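Side-chain contacts in 3',5'-cyclic-nucleotide phosphodiesterase 1 (Saccharomyces cerevisiae, PDB 4OJV), which belongs to the class-II phosphodiesterases of the metallo-hydrolase/oxidoreductase clan and carries a pair of zinc ions in an alpha/beta fold built on two mixed sheets: residues A42-L47 and K112-V117; P142-Q147 and K151-W156; N306-Y311 and K315-L320; E342-L347 and L356-A361. One frame throughout, in Å; residues are numbered along the deposited sequence.

Interaction 1: A42-L47 and K112-V117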
loop_
_atom_site.group_PDB
_atom_site.type_symbol
_atom_site.label_atom_id
_atom_site.label_comp_id
_atom_site.label_asym_id
_atom_site.label_seq_id
_atom_site.Cartn_x
_atom_site.Cartn_y
_atom_site.Cartn_z
ATOM N N ALA A 42 2.042 5.986 -2.892
ATOM C CA ALA A 42 1.679 6.743 -1.680
ATOM C C ALA A 42 0.691 7.884 -1.951
ATOM O O ALA A 42 0.916 8.661 -2.869
ATOM C CB ALA A 42 2.936 7.282 -1.033
ATOM N N GLY A 43 -0.359 8.008 -1.123
ATOM C CA GLY A 43 -1.448 8.984 -1.332
ATOM C C GLY A 43 -1.995 9.605 -0.040
ATOM O O GLY A 43 -1.243 10.248 0.705
ATOM N N MET A 44 -3.286 9.396 0.251
ATOM C CA MET A 44 -3.924 9.976 1.448
ATOM C C MET A 44 -3.163 9.716 2.729
ATOM O O MET A 44 -3.048 10.607 3.572
ATOM C CB MET A 44 -5.336 9.416 1.646
ATOM C CG MET A 44 -6.375 9.934 0.685
ATOM S SD MET A 44 -7.991 9.255 1.095
ATOM C CE MET A 44 -8.592 10.398 2.318
ATOM N N TYR A 45 -2.704 8.481 2.911
ATOM C CA TYR A 45 -2.023 8.112 4.142
ATOM C C TYR A 45 -0.813 9.010 4.357
ATOM O O TYR A 45 -0.552 9.486 5.472
ATOM C CB TYR A 45 -1.626 6.630 4.100
ATOM C CG TYR A 45 -1.174 6.057 5.417
ATOM C CD1 TYR A 45 0.093 6.347 5.918
ATOM C CD2 TYR A 45 -1.999 5.210 6.156
ATOM C CE1 TYR A 45 0.532 5.815 7.125
ATOM C CE2 TYR A 45 -1.572 4.673 7.360
ATOM C CZ TYR A 45 -0.310 4.979 7.838
ATOM O OH TYR A 45 0.118 4.444 9.032
ATOM N N GLN A 46 -0.074 9.253 3.282
ATOM C CA GLN A 46 1.131 10.048 3.391
ATOM C C GLN A 46 0.837 11.537 3.562
ATOM O O GLN A 46 1.524 12.221 4.331
ATOM C CB GLN A 46 2.049 9.793 2.193
ATOM C CG GLN A 46 3.443 10.417 2.304
ATOM C CD GLN A 46 4.148 10.202 3.643
ATOM O OE1 GLN A 46 4.116 9.116 4.225
ATOM N NE2 GLN A 46 4.797 11.252 4.134
ATOM N N LEU A 47 -0.192 12.038 2.886
ATOM C CA LEU A 47 -0.646 13.405 3.122
ATOM C C LEU A 47 -0.986 13.612 4.593
ATOM O O LEU A 47 -0.599 14.621 5.192
ATOM C CB LEU A 47 -1.845 13.740 2.242
ATOM C CG LEU A 47 -1.514 13.904 0.758
ATOM C CD1 LEU A 47 -2.780 13.902 -0.080
ATOM C CD2 LEU A 47 -0.699 15.164 0.498
ATOM N N LYS A 112 -10.003 15.003 8.732
ATOM C CA LYS A 112 -10.771 15.916 7.902
ATOM C C LYS A 112 -9.874 16.741 6.981
ATOM O O LYS A 112 -10.183 16.907 5.794
ATOM C CB LYS A 112 -11.623 16.850 8.767
ATOM C CG LYS A 112 -12.511 17.814 7.990
ATOM C CD LYS A 112 -13.523 17.073 7.131
ATOM C CE LYS A 112 -14.572 18.008 6.560
ATOM N NZ LYS A 112 -15.509 17.278 5.662
ATOM N N LYS A 113 -8.764 17.242 7.525
ATOM C CA LYS A 113 -7.800 17.996 6.711
ATOM C C LYS A 113 -7.266 17.137 5.563
ATOM O O LYS A 113 -7.050 17.629 4.455
ATOM C CB LYS A 113 -6.632 18.482 7.558
ATOM C CG LYS A 113 -6.960 19.562 8.580
ATOM C CD LYS A 113 -5.670 20.052 9.225
ATOM C CE LYS A 113 -5.901 21.104 10.297
ATOM N NZ LYS A 113 -6.114 20.502 11.640
ATOM N N THR A 114 -7.053 15.852 5.847
ATOM C CA THR A 114 -6.559 14.904 4.853
ATOM C C THR A 114 -7.560 14.746 3.708
ATOM O O THR A 114 -7.182 14.831 2.536
ATOM C CB THR A 114 -6.256 13.537 5.498
ATOM O OG1 THR A 114 -5.285 13.704 6.534
ATOM C CG2 THR A 114 -5.708 12.557 4.471
ATOM N N TYR A 115 -8.825 14.495 4.043
ATOM C CA TYR A 115 -9.871 14.475 3.019
ATOM C C TYR A 115 -9.907 15.770 2.197
ATOM O O TYR A 115 -10.005 15.726 0.977
ATOM C CB TYR A 115 -11.251 14.219 3.631
ATOM C CG TYR A 115 -11.595 12.761 3.870
ATOM C CD1 TYR A 115 -12.173 11.991 2.863
ATOM C CD2 TYR A 115 -11.361 12.156 5.104
ATOM C CE1 TYR A 115 -12.503 10.652 3.079
ATOM C CE2 TYR A 115 -11.695 10.827 5.332
ATOM C CZ TYR A 115 -12.266 10.082 4.315
ATOM O OH TYR A 115 -12.587 8.762 4.557
ATOM N N GLU A 116 -9.809 16.920 2.862
ATOM C CA GLU A 116 -9.883 18.201 2.160
ATOM C C GLU A 116 -8.713 18.391 1.185
ATOM O O GLU A 116 -8.915 18.733 0.020
ATOM C CB GLU A 116 -9.977 19.349 3.168
ATOM C CG GLU A 116 -11.314 19.409 3.887
ATOM C CD GLU A 116 -11.410 20.541 4.886
ATOM O OE1 GLU A 116 -12.247 20.428 5.804
ATOM O OE2 GLU A 116 -10.663 21.534 4.752
ATOM N N VAL A 117 -7.486 18.171 1.655
ATOM C CA VAL A 117 -6.326 18.307 0.764
ATOM C C VAL A 117 -6.463 17.330 -0.391
ATOM O O VAL A 117 -6.226 17.679 -1.551
ATOM C CB VAL A 117 -4.986 18.065 1.498
ATOM C CG1 VAL A 117 -3.815 18.025 0.519
ATOM C CG2 VAL A 117 -4.751 19.135 2.550
#

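Interaction 2: P142-Q147 and K151-W156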
loop_
_atom_site.group_PDB
_atom_site.type_symbol
_atom_site.label_atom_id
_atom_site.label_comp_id
_atom_site.label_asym_id
_atom_site.label_seq_id
_atom_site.Cartn_x
_atom_site.Cartn_y
_atom_site.Cartn_z
ATOM N N PRO A 142 -12.394 5.556 -3.315
ATOM C CA PRO A 142 -13.772 5.733 -2.818
ATOM C C PRO A 142 -14.005 7.055 -2.081
ATOM O O PRO A 142 -15.155 7.458 -1.905
ATOM C CB PRO A 142 -13.975 4.524 -1.896
ATOM C CG PRO A 142 -13.018 3.498 -2.425
ATOM C CD PRO A 142 -11.817 4.291 -2.835
ATOM N N SER A 143 -12.932 7.750 -1.702
ATOM C CA SER A 143 -13.073 9.087 -1.100
ATOM C C SER A 143 -13.832 10.044 -2.014
ATOM O O SER A 143 -14.440 11.000 -1.531
ATOM C CB SER A 143 -11.704 9.688 -0.757
ATOM O OG SER A 143 -10.947 9.963 -1.928
ATOM N N ILE A 144 -13.804 9.797 -3.319
ATOM C CA ILE A 144 -14.480 10.663 -4.279
ATOM C C ILE A 144 -15.998 10.713 -4.024
ATOM O O ILE A 144 -16.650 11.671 -4.422
ATOM C CB ILE A 144 -14.168 10.232 -5.731
ATOM C CG1 ILE A 144 -12.675 10.368 -6.031
ATOM C CG2 ILE A 144 -14.941 11.068 -6.730
ATOM C CD1 ILE A 144 -12.158 9.454 -7.130
ATOM N N TYR A 145 -16.546 9.708 -3.339
ATOM C CA TYR A 145 -17.996 9.624 -3.089
ATOM C C TYR A 145 -18.454 10.148 -1.739
ATOM O O TYR A 145 -19.606 9.921 -1.342
ATOM C CB TYR A 145 -18.473 8.188 -3.231
ATOM C CG TYR A 145 -18.197 7.627 -4.581
ATOM C CD1 TYR A 145 -18.828 8.145 -5.713
ATOM C CD2 TYR A 145 -17.304 6.577 -4.740
ATOM C CE1 TYR A 145 -18.568 7.633 -6.966
ATOM C CE2 TYR A 145 -17.043 6.053 -5.990
ATOM C CZ TYR A 145 -17.679 6.583 -7.096
ATOM O OH TYR A 145 -17.417 6.059 -8.335
ATOM N N GLU A 146 -17.569 10.845 -1.036
ATOM C CA GLU A 146 -17.918 11.428 0.255
ATOM C C GLU A 146 -18.965 12.549 0.216
ATOM O O GLU A 146 -19.558 12.875 1.249
ATOM C CB GLU A 146 -16.660 11.904 0.978
ATOM C CG GLU A 146 -15.982 10.808 1.779
ATOM C CD GLU A 146 -16.854 10.252 2.897
ATOM O OE1 GLU A 146 -17.768 10.960 3.376
ATOM O OE2 GLU A 146 -16.622 9.099 3.306
ATOM N N GLN A 147 -19.202 13.127 -0.961
ATOM C CA GLN A 147 -20.098 14.287 -1.087
ATOM C C GLN A 147 -20.836 14.350 -2.425
ATOM O O GLN A 147 -20.375 13.796 -3.426
ATOM C CB GLN A 147 -19.335 15.601 -0.830
ATOM C CG GLN A 147 -18.157 15.862 -1.762
ATOM C CD GLN A 147 -16.958 14.982 -1.461
ATOM O OE1 GLN A 147 -16.373 15.049 -0.378
ATOM N NE2 GLN A 147 -16.586 14.149 -2.424
ATOM N N LYS A 151 -15.793 17.093 -6.376
ATOM C CA LYS A 151 -14.614 17.261 -7.212
ATOM C C LYS A 151 -14.291 15.910 -7.865
ATOM O O LYS A 151 -14.161 14.896 -7.175
ATOM C CB LYS A 151 -13.426 17.749 -6.380
ATOM C CG LYS A 151 -13.577 19.152 -5.805
ATOM C CD LYS A 151 -12.258 19.617 -5.211
ATOM C CE LYS A 151 -12.366 20.988 -4.564
ATOM N NZ LYS A 151 -11.130 21.303 -3.789
ATOM N N LYS A 152 -14.175 15.909 -9.190
ATOM C CA LYS A 152 -13.975 14.680 -9.963
ATOM C C LYS A 152 -12.501 14.456 -10.265
ATOM O O LYS A 152 -11.738 15.418 -10.395
ATOM C CB LYS A 152 -14.761 14.736 -11.272
ATOM C CG LYS A 152 -16.260 14.935 -11.092
ATOM C CD LYS A 152 -17.009 14.724 -12.396
ATOM C CE LYS A 152 -18.510 14.832 -12.180
ATOM N NZ LYS A 152 -19.277 14.454 -13.399
ATOM N N LYS A 153 -12.110 13.186 -10.376
ATOM C CA LYS A 153 -10.723 12.822 -10.679
ATOM C C LYS A 153 -10.572 12.137 -12.033
ATOM O O LYS A 153 -11.418 11.338 -12.445
ATOM C CB LYS A 153 -10.145 11.909 -9.599
ATOM C CG LYS A 153 -10.093 12.490 -8.188
ATOM C CD LYS A 153 -9.175 11.636 -7.321
ATOM C CE LYS A 153 -9.495 11.700 -5.837
ATOM N NZ LYS A 153 -8.982 12.931 -5.194
ATOM N N THR A 154 -9.476 12.450 -12.707
ATOM C CA THR A 154 -9.140 11.863 -13.991
ATOM C C THR A 154 -7.777 11.192 -13.897
ATOM O O THR A 154 -6.820 11.765 -13.353
ATOM C CB THR A 154 -9.138 12.919 -15.118
ATOM O OG1 THR A 154 -10.416 13.558 -15.168
ATOM C CG2 THR A 154 -8.857 12.277 -16.467
ATOM N N ILE A 155 -7.701 9.973 -14.420
ATOM C CA ILE A 155 -6.468 9.195 -14.487
ATOM C C ILE A 155 -6.036 9.208 -15.952
ATOM O O ILE A 155 -6.781 8.725 -16.824
ATOM C CB ILE A 155 -6.693 7.734 -14.037
ATOM C CG1 ILE A 155 -7.236 7.657 -12.603
ATOM C CG2 ILE A 155 -5.403 6.944 -14.173
ATOM C CD1 ILE A 155 -7.877 6.321 -12.270
ATOM N N TRP A 156 -4.867 9.789 -16.212
ATOM C CA TRP A 156 -4.299 9.899 -17.551
ATOM C C TRP A 156 -3.164 8.941 -17.730
ATOM O O TRP A 156 -2.399 8.668 -16.793
ATOM C CB TRP A 156 -3.742 11.289 -17.772
ATOM C CG TRP A 156 -4.707 12.421 -17.597
ATOM C CD1 TRP A 156 -5.016 13.105 -16.431
ATOM C CD2 TRP A 156 -5.490 13.069 -18.647
ATOM N NE1 TRP A 156 -5.919 14.109 -16.681
ATOM C CE2 TRP A 156 -6.240 14.141 -17.994
ATOM C CE3 TRP A 156 -5.632 12.879 -20.018
ATOM C CZ2 TRP A 156 -7.104 14.970 -18.700
ATOM C CZ3 TRP A 156 -6.501 13.722 -20.721
ATOM C CH2 TRP A 156 -7.221 14.738 -20.074
HETATM O O HOH W 1 -10.885 12.704 -2.804
HETATM O O HOH W 2 -15.614 14.171 -4.867
#

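Interaction 3: N306-Y311 and K315-L320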
loop_
_atom_site.group_PDB
_atom_site.type_symbol
_atom_site.label_atom_id
_atom_site.label_comp_id
_atom_site.label_asym_id
_atom_site.label_seq_id
_atom_site.Cartn_x
_atom_site.Cartn_y
_atom_site.Cartn_z
ATOM N N ASN A 306 24.462 10.580 -22.396
ATOM C CA ASN A 306 23.821 10.748 -23.698
ATOM C C ASN A 306 23.124 12.105 -23.816
ATOM O O ASN A 306 23.278 12.803 -24.826
ATOM C CB ASN A 306 22.852 9.602 -24.003
ATOM C CG ASN A 306 23.555 8.268 -24.184
ATOM O OD1 ASN A 306 24.777 8.200 -24.354
ATOM N ND2 ASN A 306 22.777 7.191 -24.149
ATOM N N LEU A 307 22.381 12.496 -22.781
ATOM C CA LEU A 307 21.770 13.817 -22.753
ATOM C C LEU A 307 22.835 14.916 -22.843
ATOM O O LEU A 307 22.668 15.898 -23.572
ATOM C CB LEU A 307 20.918 13.992 -21.491
ATOM C CG LEU A 307 20.259 15.371 -21.332
ATOM C CD1 LEU A 307 19.321 15.699 -22.488
ATOM C CD2 LEU A 307 19.526 15.460 -20.002
ATOM N N ASN A 308 23.920 14.739 -22.098
ATOM C CA ASN A 308 25.041 15.672 -22.123
ATOM C C ASN A 308 25.617 15.849 -23.530
ATOM O O ASN A 308 25.845 16.978 -23.975
ATOM C CB ASN A 308 26.124 15.205 -21.163
ATOM C CG ASN A 308 27.255 16.196 -21.043
ATOM O OD1 ASN A 308 27.025 17.381 -20.818
ATOM N ND2 ASN A 308 28.485 15.712 -21.168
ATOM N N THR A 309 25.831 14.740 -24.228
ATOM C CA THR A 309 26.359 14.773 -25.590
ATOM C C THR A 309 25.417 15.561 -26.502
ATOM O O THR A 309 25.865 16.335 -27.347
ATOM C CB THR A 309 26.593 13.343 -26.130
ATOM O OG1 THR A 309 27.556 12.685 -25.302
ATOM C CG2 THR A 309 27.101 13.363 -27.569
ATOM N N LEU A 310 24.110 15.387 -26.316
ATOM C CA LEU A 310 23.132 16.072 -27.157
ATOM C C LEU A 310 23.076 17.578 -26.900
ATOM O O LEU A 310 22.993 18.368 -27.845
ATOM C CB LEU A 310 21.747 15.419 -27.019
ATOM C CG LEU A 310 21.653 14.013 -27.621
ATOM C CD1 LEU A 310 20.476 13.261 -27.015
ATOM C CD2 LEU A 310 21.560 14.040 -29.145
ATOM N N TYR A 311 23.130 17.984 -25.633
ATOM C CA TYR A 311 23.208 19.410 -25.318
ATOM C C TYR A 311 24.513 20.007 -25.854
ATOM O O TYR A 311 24.545 21.160 -26.283
ATOM C CB TYR A 311 23.083 19.664 -23.821
ATOM C CG TYR A 311 21.666 19.791 -23.292
ATOM C CD1 TYR A 311 20.781 20.735 -23.813
ATOM C CD2 TYR A 311 21.243 19.010 -22.221
ATOM C CE1 TYR A 311 19.499 20.868 -23.301
ATOM C CE2 TYR A 311 19.967 19.139 -21.699
ATOM C CZ TYR A 311 19.101 20.066 -22.241
ATOM O OH TYR A 311 17.834 20.190 -21.715
ATOM N N LYS A 315 30.279 22.961 -20.631
ATOM C CA LYS A 315 29.869 23.080 -19.228
ATOM C C LYS A 315 29.171 21.800 -18.731
ATOM O O LYS A 315 28.762 21.716 -17.569
ATOM C CB LYS A 315 28.949 24.300 -19.035
ATOM C CG LYS A 315 29.518 25.616 -19.557
ATOM C CD LYS A 315 28.421 26.653 -19.768
ATOM C CE LYS A 315 28.911 27.815 -20.623
ATOM N NZ LYS A 315 27.808 28.738 -21.015
ATOM N N GLY A 316 29.036 20.807 -19.606
ATOM C CA GLY A 316 28.370 19.552 -19.252
ATOM C C GLY A 316 26.929 19.796 -18.852
ATOM O O GLY A 316 26.224 20.572 -19.487
ATOM N N LEU A 317 26.503 19.129 -17.786
ATOM C CA LEU A 317 25.149 19.289 -17.255
ATOM C C LEU A 317 25.144 20.205 -16.030
ATOM O O LEU A 317 24.337 20.043 -15.108
ATOM C CB LEU A 317 24.549 17.920 -16.935
ATOM C CG LEU A 317 24.367 16.994 -18.138
ATOM C CD1 LEU A 317 23.874 15.627 -17.677
ATOM C CD2 LEU A 317 23.420 17.580 -19.169
ATOM N N SER A 318 26.051 21.183 -16.020
ATOM C CA SER A 318 26.182 22.075 -14.873
ATOM C C SER A 318 24.855 22.729 -14.524
ATOM O O SER A 318 24.177 23.271 -15.389
ATOM C CB SER A 318 27.245 23.145 -15.132
ATOM O OG SER A 318 28.537 22.565 -15.128
ATOM N N GLY A 319 24.486 22.643 -13.250
ATOM C CA GLY A 319 23.244 23.233 -12.757
ATOM C C GLY A 319 22.036 22.304 -12.759
ATOM O O GLY A 319 21.016 22.617 -12.146
ATOM N N LEU A 320 22.135 21.170 -13.447
ATOM C CA LEU A 320 21.004 20.237 -13.510
ATOM C C LEU A 320 20.787 19.512 -12.183
ATOM O O LEU A 320 21.722 18.929 -11.634
ATOM C CB LEU A 320 21.200 19.211 -14.629
ATOM C CG LEU A 320 20.087 18.173 -14.811
ATOM C CD1 LEU A 320 18.763 18.829 -15.165
ATOM C CD2 LEU A 320 20.492 17.144 -15.850
#

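Interaction 4: E342-L347 and L356-A361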
loop_
_atom_site.group_PDB
_atom_site.type_symbol
_atom_site.label_atom_id
_atom_site.label_comp_id
_atom_site.label_asym_id
_atom_site.label_seq_id
_atom_site.Cartn_x
_atom_site.Cartn_y
_atom_site.Cartn_z
ATOM N N GLU A 342 26.542 7.980 -3.662
ATOM C CA GLU A 342 28.001 8.032 -3.770
ATOM C C GLU A 342 28.489 7.516 -5.108
ATOM O O GLU A 342 29.369 8.113 -5.725
ATOM C CB GLU A 342 28.614 7.216 -2.647
ATOM C CG GLU A 342 28.456 7.871 -1.297
ATOM C CD GLU A 342 28.893 6.978 -0.167
ATOM O OE1 GLU A 342 29.221 5.800 -0.430
ATOM O OE2 GLU A 342 28.908 7.459 0.986
ATOM N N GLU A 343 27.902 6.415 -5.567
ATOM C CA GLU A 343 28.262 5.817 -6.847
ATOM C C GLU A 343 27.929 6.731 -8.016
ATOM O O GLU A 343 28.736 6.897 -8.941
ATOM C CB GLU A 343 27.622 4.432 -7.004
ATOM C CG GLU A 343 28.221 3.420 -6.035
ATOM C CD GLU A 343 27.548 2.059 -6.054
ATOM O OE1 GLU A 343 26.419 1.918 -6.572
ATOM O OE2 GLU A 343 28.159 1.103 -5.537
ATOM N N LEU A 344 26.751 7.350 -7.971
ATOM C CA LEU A 344 26.361 8.287 -9.021
ATOM C C LEU A 344 27.280 9.508 -9.068
ATOM O O LEU A 344 27.701 9.930 -10.152
ATOM C CB LEU A 344 24.910 8.732 -8.844
ATOM C CG LEU A 344 23.836 7.698 -9.184
ATOM C CD1 LEU A 344 22.480 8.173 -8.688
ATOM C CD2 LEU A 344 23.779 7.413 -10.670
ATOM N N ARG A 345 27.589 10.068 -7.906
ATOM C CA ARG A 345 28.468 11.241 -7.846
ATOM C C ARG A 345 29.875 10.909 -8.343
ATOM O O ARG A 345 30.491 11.705 -9.068
ATOM C CB ARG A 345 28.499 11.824 -6.439
ATOM C CG ARG A 345 27.221 12.559 -6.079
ATOM C CD ARG A 345 27.251 13.040 -4.643
ATOM N NE ARG A 345 26.069 13.842 -4.333
ATOM C CZ ARG A 345 25.659 14.137 -3.104
ATOM N NH1 ARG A 345 26.319 13.686 -2.045
ATOM N NH2 ARG A 345 24.574 14.878 -2.927
ATOM N N PHE A 346 30.363 9.725 -7.974
ATOM C CA PHE A 346 31.681 9.276 -8.425
ATOM C C PHE A 346 31.708 9.115 -9.944
ATOM O O PHE A 346 32.627 9.601 -10.614
ATOM C CB PHE A 346 32.075 7.963 -7.741
ATOM C CG PHE A 346 33.405 7.421 -8.196
ATOM C CD1 PHE A 346 33.489 6.593 -9.313
ATOM C CD2 PHE A 346 34.573 7.740 -7.510
ATOM C CE1 PHE A 346 34.712 6.097 -9.741
ATOM C CE2 PHE A 346 35.800 7.243 -7.932
ATOM C CZ PHE A 346 35.867 6.424 -9.049
ATOM N N LEU A 347 30.698 8.445 -10.493
ATOM C CA LEU A 347 30.641 8.187 -11.925
ATOM C C LEU A 347 30.429 9.466 -12.729
ATOM O O LEU A 347 30.988 9.615 -13.818
ATOM C CB LEU A 347 29.580 7.135 -12.264
ATOM C CG LEU A 347 29.877 5.692 -11.839
ATOM C CD1 LEU A 347 28.615 4.843 -11.922
ATOM C CD2 LEU A 347 31.002 5.073 -12.667
ATOM N N LEU A 356 26.745 18.849 -11.929
ATOM C CA LEU A 356 25.520 18.079 -11.814
ATOM C C LEU A 356 25.188 17.915 -10.335
ATOM O O LEU A 356 26.066 17.584 -9.536
ATOM C CB LEU A 356 25.751 16.721 -12.476
ATOM C CG LEU A 356 24.599 15.734 -12.605
ATOM C CD1 LEU A 356 23.489 16.314 -13.465
ATOM C CD2 LEU A 356 25.109 14.433 -13.201
ATOM N N ARG A 357 23.929 18.157 -9.966
ATOM C CA ARG A 357 23.520 18.134 -8.563
ATOM C C ARG A 357 22.571 16.970 -8.335
ATOM O O ARG A 357 21.437 16.973 -8.826
ATOM C CB ARG A 357 22.869 19.459 -8.179
ATOM C CG ARG A 357 23.841 20.617 -8.299
ATOM C CD ARG A 357 23.154 21.922 -8.596
ATOM N NE ARG A 357 24.153 22.951 -8.861
ATOM C CZ ARG A 357 23.969 24.240 -8.619
ATOM N NH1 ARG A 357 22.822 24.666 -8.101
ATOM N NH2 ARG A 357 24.941 25.102 -8.885
ATOM N N ILE A 358 23.057 15.957 -7.623
ATOM C CA ILE A 358 22.336 14.700 -7.442
ATOM C C ILE A 358 21.843 14.599 -6.009
ATOM O O ILE A 358 22.606 14.792 -5.061
ATOM C CB ILE A 358 23.204 13.477 -7.821
ATOM C CG1 ILE A 358 23.872 13.684 -9.190
ATOM C CG2 ILE A 358 22.357 12.208 -7.786
ATOM C CD1 ILE A 358 24.789 12.553 -9.611
ATOM N N SER A 359 20.551 14.308 -5.871
ATOM C CA SER A 359 19.912 14.129 -4.575
ATOM C C SER A 359 19.024 12.901 -4.645
ATOM O O SER A 359 18.525 12.549 -5.713
ATOM C CB SER A 359 19.033 15.338 -4.226
ATOM O OG SER A 359 19.783 16.535 -4.171
ATOM N N ILE A 360 18.800 12.261 -3.504
ATOM C CA ILE A 360 17.805 11.193 -3.411
ATOM C C ILE A 360 16.477 11.826 -3.017
ATOM O O ILE A 360 16.437 12.667 -2.119
ATOM C CB ILE A 360 18.205 10.128 -2.353
ATOM C CG1 ILE A 360 19.624 9.580 -2.598
ATOM C CG2 ILE A 360 17.170 9.010 -2.283
ATOM C CD1 ILE A 360 19.832 8.835 -3.900
ATOM N N ALA A 361 15.392 11.411 -3.678
ATOM C CA ALA A 361 14.035 11.822 -3.303
ATOM C C ALA A 361 13.669 11.281 -1.932
ATOM O O ALA A 361 13.808 10.085 -1.683
ATOM C CB ALA A 361 13.019 11.326 -4.322
HETATM O O HOH W 3 25.572 15.969 -6.265
#

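Interaction 1: A42-L47 and K112-V117
A Met-aromatic contact between Met44 and Tyr115 ties the first turn of helix 44-53 to helix 110-119. Both helices fall in sequence between strands 35-38 and 121-125, parallel neighbours in one mixed sheet of this alpha/beta fold. The evidence for a face-on approach is direct: Met44 CE lies 3.9 Å from the centroid of the Tyr115 ring and only 9° off its normal. The sulfur stands further back, with Met44 SD 5.4 Å from that centroid, so it is the methyl group that makes the close CH-pi contact. A bend at chi3 (86°) turns CE away from an otherwise extended chain and onto the ring.

Next to this pair the packing is apolar. Leu47 CD2 meets Val117 CG1 at 4.2 Å, and Phe118 of the same helix as Val117 packs against both Met44 and Leu47. The second subunit lies close by: Glu17 of that subunit accepts from Gly43 N, at the N-cap position, and from Tyr45 N. The first torsion of Thr114 (chi1 -59°) sets OG1 beside its backbone N, where it bonds back to Thr110 O, and the methyl opposite that N; Thr114 CG2 lies 3.4 Å from Met44 O.

Interaction 2: P142-Q147 and K151-W156
Ile144 and Lys153 form the tight half of this contact, where the 3-10 segment around Ser143 and Ile144 meets the start of strand 153-157. The lysine contributes its aliphatic chain, not its charge: Ile144 CG1 lies 3.5 Å from Lys153 CE, closer than two carbons usually pack, and Ile144 CD1 lies 3.7 Å from Lys153 CD. The longer branch of the isoleucine, CG1 and CD1, thus crosses the methylenes of Lys153 from CB to CE. A bend at the last torsion of Lys153 (chi4 -79°) then turns NZ away from the isoleucine, toward a water and a weak bond to Ile121 O.

The polar part is looser and is bridged by water. That water accepts from Lys153 NZ at 3.1 Å and donates to Ser143 OG at 2.9 Å, joining the ammonium group to the 3-10 segment without direct touch. A second donates to two backbone carbonyls, Ile144 O at 2.7 Å and Lys151 O at 2.8 Å, and so joins the backbones of the two segments. Ile144 CG2 comes no nearer to Lys151 O than 3.9 Å. On the solvent side, the partly exposed side chain of Lys151 leads away from the 3-10 segment.

The contact closes the link between helix 135-140 and strand 153-157. That strand runs parallel between strands 121-125 and 186-190, while helix 110-119 borders the 3-10 segment: its Tyr115 and Phe118 pack on Ser143, and Phe118 also makes a cation-pi contact with Lys153.

Interaction 3: N306-Y311 and K315-L320
Asn308 and Leu317 interlock where the end of helix 297-311 faces the turns that follow it. Asn308 places CG opposite its own backbone N (chi1 -175°), which carries the amide out over the loop and brings OD1 to 3.0 Å from Gly316 CA. Its methylene carbon takes the apolar share, with Asn308 CB 3.9 Å from Leu317 CG. From the loop, Leu317, with CG beside its backbone N (chi1 -63°), turns CD2 to the helix: this methyl lies 3.9 Å from Asn308 CA and reaches Tyr311 CD2 at 4.0 Å, Tyr311 and Leu317 standing at about a right angle. Leu307 flanks the same methyl more loosely, its CG being 4.4 Å from Leu317 CD2.

This is a helix-to-strand connection of the alpha/beta sheet, leading into strand 321-325 through two overlapping beta turns that share Leu317 and Ser318. The first, Lys315 to Ser318, is type II', with Gly316 supplying the positive phi (61°); the second, type II, runs from Leu317 to Leu320. Lys315 O is gripped twice, by Ser318 N at 3.2 Å and by Ser318 OG at 2.6 Å, the hydroxyl lying in the carbonyl plane. Ser318 OG in turn bonds to Asp355 N, and Tyr311 directs its hydroxyl to Ile268 O.

Interaction 4: E342-L347 and L356-A361
Arg345 and Leu344, adjacent on helix 336-350, both meet Ile358 of strand 357-360, one by polar bonds and the other by apolar packing.

The polar part engages the backbone of Ile358. Arg345 NH2 donates to Ile358 O at 2.9 Å, with an N-H...O angle of 145°. NH2 lies nearly in line with the C=O bond, at a C=O...N angle of 172°, with the oxygen tilted 24° from the guanidinium plane. A water completes the grip: it accepts from Arg345 NE at 2.9 Å and from Ile358 N at 2.9 Å. One arginine thus serves both backbone groups of Ile358, directly at the carbonyl and through water at the amide. The side chain spans this distance because it is extended from CG to NE; NH2 has a further, weak bond to Ile80 O.

The apolar part lies beside it. Ile358 points its longer branch at the helix, so that CD1 packs 3.9 Å from Leu344 CB, while its CG2 lies 4.1 Å from Leu344 CD1. The two side chains meet at about a right angle. The aliphatic start of the arginine also takes part, Arg345 CG approaching Ile358 CD1 to 4.3 Å.

The contact belongs to the beta-alpha-beta unit of strand 321-325, helix 336-350 and strand 357-360. Arg357 and Ser359 make backbone bonds to strand 321-325 and the residue before it, and Leu344 packs on Val324 of that strand and on Ile301 of helix 297-311.

In the fold
The four contacts form two clusters on opposite sides of the chain's centre. Interactions 1 and 2 touch, Tyr115 CE1 lying 3.7 Å from Glu146 CG: interaction 1 includes part of helix 110-119, on which interaction 2 packs, and both approach the second subunit. Interactions 3 and 4 belong to the other sheet, tied by a probable hydrogen bond from Arg357 N to Leu320 O (2.9 Å), and no other chain of the assembly touches them. All four are largely buried, but interaction 1 has only buried touching residues, whereas the others include partly exposed ones. Chemistry follows place: methyl-on-ring packing between helices, water bridges and turns at connections, and arginine bonding at an outermost strand of its sheet within the chain.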